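Local structure of AAEL008620-PA odorant-binding protein (Aedes aegypti, 5V13) at residues F82-F87 / K128-F132; Q101-L105 / H136-I140. The protein binds the insect juvenile hormone JH III specifically in the mosquito hemolymph, as a secreted member of the odorant-binding protein family. Residues are numbered along the deposited sequence.

Contact 1: F82-F87 / K128-F132. With JH3 (methyl (2E,6E)-9-[(2R)-3,3-dimethyloxiran-2-yl]-3,7-dimethylnona-2,6-dienoate), chain E.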
# COMPACT_ATOMS: atom_id res chain seq x y z
N PHE B 82 7.67 8.05 -33.17
CA PHE B 82 7.23 7.20 -32.07
C PHE B 82 8.25 6.10 -31.82
O PHE B 82 9.00 5.69 -32.71
CB PHE B 82 5.88 6.55 -32.39
CG PHE B 82 4.71 7.43 -32.11
CD1 PHE B 82 4.18 7.52 -30.84
CD2 PHE B 82 4.12 8.16 -33.12
CE1 PHE B 82 3.09 8.32 -30.58
CE2 PHE B 82 3.02 8.97 -32.87
CZ PHE B 82 2.50 9.05 -31.61
N ARG B 83 8.26 5.61 -30.59
CA ARG B 83 9.18 4.56 -30.16
C ARG B 83 8.37 3.29 -29.96
O ARG B 83 7.92 3.01 -28.84
CB ARG B 83 9.89 4.97 -28.86
CG ARG B 83 10.66 6.30 -28.95
CD ARG B 83 11.91 6.15 -29.82
NE ARG B 83 12.90 5.26 -29.21
CZ ARG B 83 14.11 5.64 -28.81
NH1 ARG B 83 14.50 6.90 -28.95
NH2 ARG B 83 14.94 4.76 -28.27
N PRO B 84 8.13 2.50 -31.01
CA PRO B 84 7.24 1.33 -30.86
C PRO B 84 7.71 0.37 -29.79
O PRO B 84 6.87 -0.24 -29.11
CB PRO B 84 7.28 0.68 -32.25
CG PRO B 84 8.57 1.18 -32.88
CD PRO B 84 8.76 2.56 -32.34
N GLU B 85 9.02 0.21 -29.61
CA GLU B 85 9.54 -0.75 -28.63
C GLU B 85 9.13 -0.39 -27.21
O GLU B 85 9.09 -1.27 -26.34
CB GLU B 85 11.07 -0.85 -28.76
CG GLU B 85 11.86 0.30 -28.11
CD GLU B 85 11.91 1.59 -28.95
OE1 GLU B 85 12.58 2.54 -28.50
OE2 GLU B 85 11.30 1.65 -30.04
N ARG B 86 8.83 0.89 -26.94
CA ARG B 86 8.39 1.29 -25.61
C ARG B 86 6.95 0.88 -25.36
O ARG B 86 6.59 0.51 -24.23
CB ARG B 86 8.60 2.79 -25.41
CG ARG B 86 10.11 3.11 -25.49
CD ARG B 86 10.46 4.57 -25.21
NE ARG B 86 11.92 4.72 -25.28
CZ ARG B 86 12.56 5.89 -25.25
NH1 ARG B 86 11.87 7.03 -25.18
NH2 ARG B 86 13.88 5.93 -25.31
N PHE B 87 6.10 0.94 -26.40
CA PHE B 87 4.76 0.36 -26.27
C PHE B 87 4.83 -1.14 -26.01
O PHE B 87 4.05 -1.67 -25.21
CB PHE B 87 3.94 0.64 -27.54
CG PHE B 87 3.57 2.08 -27.72
CD1 PHE B 87 4.41 2.96 -28.40
CD2 PHE B 87 2.37 2.57 -27.20
CE1 PHE B 87 4.04 4.31 -28.56
CE2 PHE B 87 2.00 3.90 -27.36
CZ PHE B 87 2.84 4.77 -28.04
N LYS B 128 -0.12 9.90 -37.21
CA LYS B 128 0.77 8.75 -37.24
C LYS B 128 0.35 7.70 -36.21
O LYS B 128 0.46 6.50 -36.47
CB LYS B 128 2.22 9.22 -37.01
CG LYS B 128 3.26 8.10 -36.88
CD LYS B 128 3.18 7.11 -38.05
CE LYS B 128 4.29 7.32 -39.06
NZ LYS B 128 4.26 6.29 -40.15
N TYR B 129 -0.18 8.13 -35.08
CA TYR B 129 -0.63 7.22 -34.03
C TYR B 129 -1.94 6.50 -34.36
O TYR B 129 -2.25 5.47 -33.76
CB TYR B 129 -0.78 8.03 -32.74
CG TYR B 129 -0.95 7.28 -31.44
CD1 TYR B 129 -0.07 6.26 -31.06
CD2 TYR B 129 -1.93 7.65 -30.54
CE1 TYR B 129 -0.22 5.60 -29.83
CE2 TYR B 129 -2.09 7.01 -29.34
CZ TYR B 129 -1.23 5.98 -28.99
OH TYR B 129 -1.38 5.36 -27.77
N ALA B 130 -2.72 7.03 -35.31
CA ALA B 130 -4.15 6.72 -35.38
C ALA B 130 -4.41 5.24 -35.62
O ALA B 130 -5.25 4.64 -34.93
CB ALA B 130 -4.81 7.58 -36.46
N THR B 131 -3.72 4.62 -36.59
CA THR B 131 -4.02 3.23 -36.94
C THR B 131 -3.70 2.29 -35.77
O THR B 131 -4.51 1.42 -35.41
CB THR B 131 -3.24 2.80 -38.19
OG1 THR B 131 -3.67 3.56 -39.33
CG2 THR B 131 -3.45 1.33 -38.48
N PHE B 132 -2.52 2.45 -35.17
CA PHE B 132 -2.15 1.64 -34.02
C PHE B 132 -3.13 1.83 -32.87
O PHE B 132 -3.53 0.86 -32.20
CB PHE B 132 -0.73 2.02 -33.58
CG PHE B 132 -0.22 1.25 -32.39
CD1 PHE B 132 0.23 -0.05 -32.54
CD2 PHE B 132 -0.14 1.84 -31.13
CE1 PHE B 132 0.71 -0.76 -31.45
CE2 PHE B 132 0.34 1.14 -30.04
CZ PHE B 132 0.77 -0.17 -30.19
C1 JH3 E . -7.42 11.05 -17.10
O2 JH3 E . -7.88 10.06 -16.56
O1 JH3 E . -7.26 12.24 -16.31
CM JH3 E . -7.56 12.18 -14.92
C2 JH3 E . -7.01 11.11 -18.52
C3 JH3 E . -7.09 10.13 -19.43
C3' JH3 E . -7.66 8.77 -19.15
C4 JH3 E . -6.56 10.45 -20.81
C5 JH3 E . -5.76 9.26 -21.32
C6 JH3 E . -4.86 9.72 -22.45
C7 JH3 E . -5.20 9.59 -23.74
C7' JH3 E . -6.53 9.02 -24.14
C8 JH3 E . -4.21 10.07 -24.80
C9 JH3 E . -3.70 8.93 -25.69
CA JH3 E . -3.20 7.74 -24.88
O3 JH3 E . -2.56 6.73 -25.70
CB JH3 E . -1.68 7.53 -24.90
CB' JH3 E . -1.15 6.92 -23.60
CC JH3 E . -0.80 8.45 -25.73
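An aromatic cluster joins the start of helix 84-94, with the strand residue Phe82 two positions before it, to the middle of helix 122-135, beside the epoxide end of the bound hormone. Phe82 sets its CZ 3.6 Å from Tyr129 CB; the two rings run nearly parallel but are slid so far apart that they barely overlap. Phe87 CZ meets Tyr129 CE1 at 3.6 Å, and Phe132 turns its edge to the face of Phe87, centroids 5.3 Å apart. Flat, apolar rings suit this buried seam, while tyrosine adds a hydroxyl that can donate to the ligand: Tyr129 OH bonds to the epoxide oxygen JH3 O3 at 2.7 Å. N-cap Arg83 pairs with Glu85 (NE to OE1, 2.8 Å). Lys128 lends its CG to the Phe82 ring edge, and its NZ is hydrogen-bonded to Ala114 O. Val65 and Ser69 of helix 59-71, Leu105 and Leu113 of helix 99-113, and Ile140 and Met143 of helix 137-143 pack around the cluster, and Tyr75 of strand 75-76 meets Phe82 edge-to-face.

Contact 2: Q101-L105 / H136-I140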
# COMPACT_ATOMS: atom_id res chain seq x y z
N GLN B 101 -3.97 -10.92 -27.83
CA GLN B 101 -3.90 -9.47 -28.06
C GLN B 101 -2.53 -8.91 -27.72
O GLN B 101 -2.08 -7.93 -28.34
CB GLN B 101 -4.98 -8.75 -27.26
CG GLN B 101 -6.37 -8.87 -27.87
CD GLN B 101 -6.37 -8.64 -29.38
OE1 GLN B 101 -6.10 -7.53 -29.85
NE2 GLN B 101 -6.65 -9.70 -30.14
N LEU B 102 -1.84 -9.49 -26.73
CA LEU B 102 -0.48 -9.07 -26.44
C LEU B 102 0.43 -9.33 -27.64
O LEU B 102 1.22 -8.47 -28.04
CB LEU B 102 0.04 -9.79 -25.20
CG LEU B 102 1.49 -9.52 -24.80
CD1 LEU B 102 1.72 -8.02 -24.58
CD2 LEU B 102 1.83 -10.33 -23.54
N GLN B 103 0.33 -10.53 -28.22
CA GLN B 103 1.18 -10.87 -29.37
C GLN B 103 0.83 -10.01 -30.58
O GLN B 103 1.71 -9.64 -31.36
CB GLN B 103 1.05 -12.35 -29.70
CG GLN B 103 2.01 -12.82 -30.79
CD GLN B 103 3.47 -12.60 -30.41
OE1 GLN B 103 3.86 -12.77 -29.25
NE2 GLN B 103 4.27 -12.20 -31.38
N ALA B 104 -0.46 -9.69 -30.75
CA ALA B 104 -0.84 -8.82 -31.86
C ALA B 104 -0.20 -7.44 -31.73
O ALA B 104 0.33 -6.89 -32.71
CB ALA B 104 -2.37 -8.69 -31.94
N LEU B 105 -0.22 -6.87 -30.53
CA LEU B 105 0.45 -5.59 -30.33
C LEU B 105 1.94 -5.69 -30.63
O LEU B 105 2.50 -4.85 -31.34
CB LEU B 105 0.20 -5.08 -28.90
CG LEU B 105 0.69 -3.66 -28.58
CD1 LEU B 105 -0.24 -2.95 -27.59
CD2 LEU B 105 2.11 -3.69 -28.04
N HIS B 136 -5.45 -1.30 -31.35
CA HIS B 136 -5.09 -1.84 -30.04
C HIS B 136 -5.64 -0.98 -28.91
O HIS B 136 -5.06 -0.94 -27.82
CB HIS B 136 -3.58 -1.99 -29.93
CG HIS B 136 -3.02 -2.94 -30.94
ND1 HIS B 136 -3.20 -4.31 -30.85
CD2 HIS B 136 -2.36 -2.72 -32.11
CE1 HIS B 136 -2.64 -4.89 -31.90
NE2 HIS B 136 -2.12 -3.95 -32.67
N HIS B 137 -6.77 -0.32 -29.15
CA HIS B 137 -7.34 0.65 -28.21
C HIS B 137 -7.44 0.09 -26.79
O HIS B 137 -6.90 0.67 -25.84
CB HIS B 137 -8.73 1.06 -28.74
CG HIS B 137 -9.41 2.10 -27.91
ND1 HIS B 137 -10.25 1.79 -26.87
CD2 HIS B 137 -9.37 3.45 -27.97
CE1 HIS B 137 -10.71 2.90 -26.32
NE2 HIS B 137 -10.19 3.93 -26.97
N SER B 138 -8.15 -1.02 -26.62
CA SER B 138 -8.41 -1.51 -25.27
C SER B 138 -7.15 -2.06 -24.60
O SER B 138 -7.04 -2.02 -23.37
CB SER B 138 -9.51 -2.58 -25.30
OG SER B 138 -9.06 -3.73 -26.00
N THR B 139 -6.20 -2.55 -25.40
CA THR B 139 -4.92 -3.00 -24.84
C THR B 139 -4.09 -1.82 -24.34
O THR B 139 -3.54 -1.86 -23.24
CB THR B 139 -4.15 -3.81 -25.88
OG1 THR B 139 -4.88 -5.00 -26.23
CG2 THR B 139 -2.76 -4.21 -25.37
N ILE B 140 -4.02 -0.74 -25.14
CA ILE B 140 -3.29 0.46 -24.75
C ILE B 140 -3.88 1.06 -23.48
O ILE B 140 -3.16 1.42 -22.54
CB ILE B 140 -3.31 1.48 -25.90
CG1 ILE B 140 -2.56 0.92 -27.11
CG2 ILE B 140 -2.77 2.85 -25.45
CD1 ILE B 140 -2.89 1.69 -28.42
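The backbones come closest where Leu105 and His136 bring their CA atoms to 6.7 Å, with a second approach of 7.3 Å between the CA atoms of Gln101 and Thr139. One helical turn on each side therefore faces the other: Leu105 N bonds to Gln101 O at 3.1 Å, and Ile140 N to His136 O at 2.9 Å. The helix is interrupted at His136, which leaves helical geometry after helix 122-135 and is the N-cap of helix 137-143. Its imidazole lies against helix 99-113: Leu105 CA sits over one ring face, 3.9 Å from the centroid, in a CH-pi contact, and His136 CE1 comes within 3.8 Å of Ala104 CB. Alanine suits this spot because its small methyl lets the ring settle close to the helix backbone. His136 ND1 is buried without a polar partner, whereas NE2 is hydrogen-bonded to Asn108. Leu105 CD1 packs on Thr139 CG2 at 3.6 Å, the methyl of the threonine serving the apolar interior, and Gln101 CB lies 3.9 Å from Thr139 OG1. The contact thus packs helix 99-113 against the start of helix 137-143, which carries Ile140 of the juvenile-hormone pocket. Phe95 covers Gln101, Leu102 and Thr139; Ala91 of helix 84-94 backs Leu105, and the Phe132 ring of helix 122-135 meets that of His136 and touches Leu105 and Ile140.

Overall arrangement
The two contacts, with centres 12 Å apart, lie on the same side of the chain's centre and touch each other directly, mostly through apolar side chains. Their segments alternate along the sequence, and helices 84-94, 99-113, 122-135 and 137-143 pack against one another through them. Phe132 bridges them: its CE2 lies 3.7 Å from Ile140 CD1 and its CZ 3.8 Å from Leu105 CG, while Phe87 O lies 4.0 Å from Leu105 CD2. Both contacts reach the hormone pocket. Contact 1 supplies Tyr129 and contact 2 Ile140, whose CG2 is 3.7 Å from Tyr129 OH, beside the hydroxyl that holds the epoxide. His136 stands further back, about 10 Å from the ligand between nearest atoms.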